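Local coordinates for protein methylxanthine N3-demethylase NdmB (Pseudomonas putida, PDB 6ICL) that catalyses the N3-demethylation of theobromine and other methylxanthines, caffeine among them, as a Rieske non-haem iron oxygenase in bacterial caffeine degradation, at residues E186-E190 and I338-R343. Residues are numbered along the deposited sequence; the frame is centred on the assembly and turned at random.
Sequences ERRWE and ISVQFR
W189 and F342 each set CG opposite the backbone N (chi1 -167° and 180°), which sends both rings into the gap between two roughly antiparallel helices. There the six-membered ring of W189 and the F342 ring form an offset stack, centroids 3.8 Å apart and planes at 4°. I338 CG2 touches the far end of the indole at W189 CH2, 3.8 Å away. W189 NE1 donates a hydrogen bond to S257 O, which, with the stack, helps fix the rotation of the indole. With an alanine in its place, the F342 face would probably lose its stacking partner and S257 O this N-H. Beside the stack, R343 grips E190 side-on through two nitrogens. R343 NE meets E190 OE2 at 2.6 Å, and R343 NH2 meets E190 OE1 at 2.9 Å. Both oxygens use their syn lone pairs, and the two flat groups are nearly coplanar. S339 OG is hydrogen-bonded to R85 of the second subunit and adds a weak bond to E190 OE2. E330 pairs with both R343 and R187. The carboxylates of E190 and E330 probably offset the charges of R187, R343 and R85 of the second subunit, a cluster-pocket residue. The polar side of this helix pair thus lies at the subunit interface.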
loop_
_atom_site.group_PDB
_atom_site.type_symbol
_atom_site.label_atom_id
_atom_site.label_comp_id
_atom_site.label_asym_id
_atom_site.label_seq_id
_atom_site.Cartn_x
_atom_site.Cartn_y
_atom_site.Cartn_z
ATOM N N GLU A 186 -18.894 26.626 7.692
ATOM C CA GLU A 186 -18.980 27.592 8.801
ATOM C C GLU A 186 -17.788 27.467 9.741
ATOM O O GLU A 186 -17.253 28.477 10.211
ATOM C CB GLU A 186 -20.285 27.416 9.595
ATOM C CG GLU A 186 -21.562 27.786 8.845
ATOM C CD GLU A 186 -22.041 26.662 7.914
ATOM O OE1 GLU A 186 -22.905 26.926 7.044
ATOM O OE2 GLU A 186 -21.557 25.512 8.053
ATOM N N ARG A 187 -17.357 26.234 10.039
ATOM C CA ARG A 187 -16.216 26.057 10.933
ATOM C C ARG A 187 -14.956 26.641 10.325
ATOM O O ARG A 187 -14.085 27.159 11.050
ATOM C CB ARG A 187 -15.982 24.578 11.239
ATOM C CG ARG A 187 -17.148 23.836 11.843
ATOM C CD ARG A 187 -17.246 24.109 13.298
ATOM N NE ARG A 187 -18.128 23.162 13.975
ATOM C CZ ARG A 187 -18.565 23.359 15.212
ATOM N NH1 ARG A 187 -18.192 24.462 15.852
ATOM N NH2 ARG A 187 -19.378 22.481 15.794
ATOM N N ARG A 188 -14.806 26.516 9.005
ATOM C CA ARG A 188 -13.619 27.077 8.356
ATOM C C ARG A 188 -13.622 28.605 8.424
ATOM O O ARG A 188 -12.586 29.225 8.690
ATOM C CB ARG A 188 -13.528 26.608 6.904
ATOM C CG ARG A 188 -12.086 26.473 6.408
ATOM C CD ARG A 188 -11.585 27.799 5.934
ATOM N NE ARG A 188 -10.128 27.878 5.837
ATOM C CZ ARG A 188 -9.323 28.168 6.855
ATOM N NH1 ARG A 188 -9.819 28.381 8.072
ATOM N NH2 ARG A 188 -8.017 28.235 6.660
ATOM N N TRP A 189 -14.773 29.224 8.166
ATOM C CA TRP A 189 -14.880 30.677 8.238
ATOM C C TRP A 189 -14.566 31.185 9.644
ATOM O O TRP A 189 -13.744 32.093 9.824
ATOM C CB TRP A 189 -16.286 31.102 7.802
ATOM C CG TRP A 189 -16.409 32.563 7.551
ATOM C CD1 TRP A 189 -16.302 33.195 6.352
ATOM C CD2 TRP A 189 -16.668 33.584 8.525
ATOM N NE1 TRP A 189 -16.491 34.550 6.512
ATOM C CE2 TRP A 189 -16.715 34.814 7.839
ATOM C CE3 TRP A 189 -16.870 33.576 9.912
ATOM C CZ2 TRP A 189 -16.948 36.036 8.491
ATOM C CZ3 TRP A 189 -17.112 34.804 10.564
ATOM C CH2 TRP A 189 -17.146 36.003 9.851
ATOM N N GLU A 190 -15.189 30.586 10.664
ATOM C CA GLU A 190 -14.932 31.040 12.030
ATOM C C GLU A 190 -13.482 30.839 12.426
ATOM O O GLU A 190 -12.937 31.631 13.201
ATOM C CB GLU A 190 -15.835 30.315 13.017
ATOM C CG GLU A 190 -17.301 30.607 12.784
ATOM C CD GLU A 190 -18.159 30.038 13.890
ATOM O OE1 GLU A 190 -17.629 29.256 14.703
ATOM O OE2 GLU A 190 -19.359 30.359 13.937
ATOM N N ILE A 338 -17.421 38.347 16.624
ATOM C CA ILE A 338 -17.488 38.084 15.182
ATOM C C ILE A 338 -18.233 36.786 14.906
ATOM O O ILE A 338 -19.156 36.736 14.087
ATOM C CB ILE A 338 -16.072 38.048 14.585
ATOM C CG1 ILE A 338 -15.426 39.433 14.681
ATOM C CG2 ILE A 338 -16.119 37.539 13.161
ATOM C CD1 ILE A 338 -13.906 39.394 14.528
ATOM N N SER A 339 -17.841 35.713 15.583
ATOM C CA SER A 339 -18.493 34.425 15.365
ATOM C C SER A 339 -19.984 34.489 15.702
ATOM O O SER A 339 -20.821 33.934 14.977
ATOM C CB SER A 339 -17.771 33.365 16.199
ATOM O OG SER A 339 -18.634 32.316 16.530
ATOM N N VAL A 340 -20.341 35.176 16.794
ATOM C CA VAL A 340 -21.751 35.285 17.170
ATOM C C VAL A 340 -22.538 36.043 16.105
ATOM O O VAL A 340 -23.628 35.624 15.700
ATOM C CB VAL A 340 -21.862 35.941 18.565
ATOM C CG1 VAL A 340 -23.305 36.319 18.895
ATOM C CG2 VAL A 340 -21.335 34.993 19.610
ATOM N N GLN A 341 -21.989 37.148 15.610
ATOM C CA GLN A 341 -22.661 37.895 14.544
ATOM C C GLN A 341 -22.762 37.071 13.262
ATOM O O GLN A 341 -23.754 37.157 12.525
ATOM C CB GLN A 341 -21.918 39.207 14.287
ATOM C CG GLN A 341 -22.021 40.165 15.465
ATOM C CD GLN A 341 -23.469 40.334 15.912
ATOM O OE1 GLN A 341 -24.351 40.643 15.103
ATOM N NE2 GLN A 341 -23.722 40.104 17.190
ATOM N N PHE A 342 -21.747 36.252 12.992
ATOM C CA PHE A 342 -21.781 35.362 11.834
ATOM C C PHE A 342 -22.895 34.331 11.978
ATOM O O PHE A 342 -23.717 34.137 11.068
ATOM C CB PHE A 342 -20.410 34.696 11.708
ATOM C CG PHE A 342 -20.275 33.729 10.556
ATOM C CD1 PHE A 342 -20.218 34.188 9.240
ATOM C CD2 PHE A 342 -20.113 32.373 10.801
ATOM C CE1 PHE A 342 -20.043 33.287 8.183
ATOM C CE2 PHE A 342 -19.931 31.457 9.749
ATOM C CZ PHE A 342 -19.894 31.922 8.440
ATOM N N ARG A 343 -22.943 33.668 13.130
ATOM C CA ARG A 343 -24.005 32.701 13.394
ATOM C C ARG A 343 -25.389 33.349 13.353
ATOM O O ARG A 343 -26.336 32.770 12.804
ATOM C CB ARG A 343 -23.755 32.035 14.743
ATOM C CG ARG A 343 -22.458 31.269 14.765
ATOM C CD ARG A 343 -22.191 30.609 16.071
ATOM N NE ARG A 343 -20.982 29.814 15.951
ATOM C CZ ARG A 343 -20.756 28.675 16.588
ATOM N NH1 ARG A 343 -21.667 28.183 17.406
ATOM N NH2 ARG A 343 -19.624 28.014 16.392
#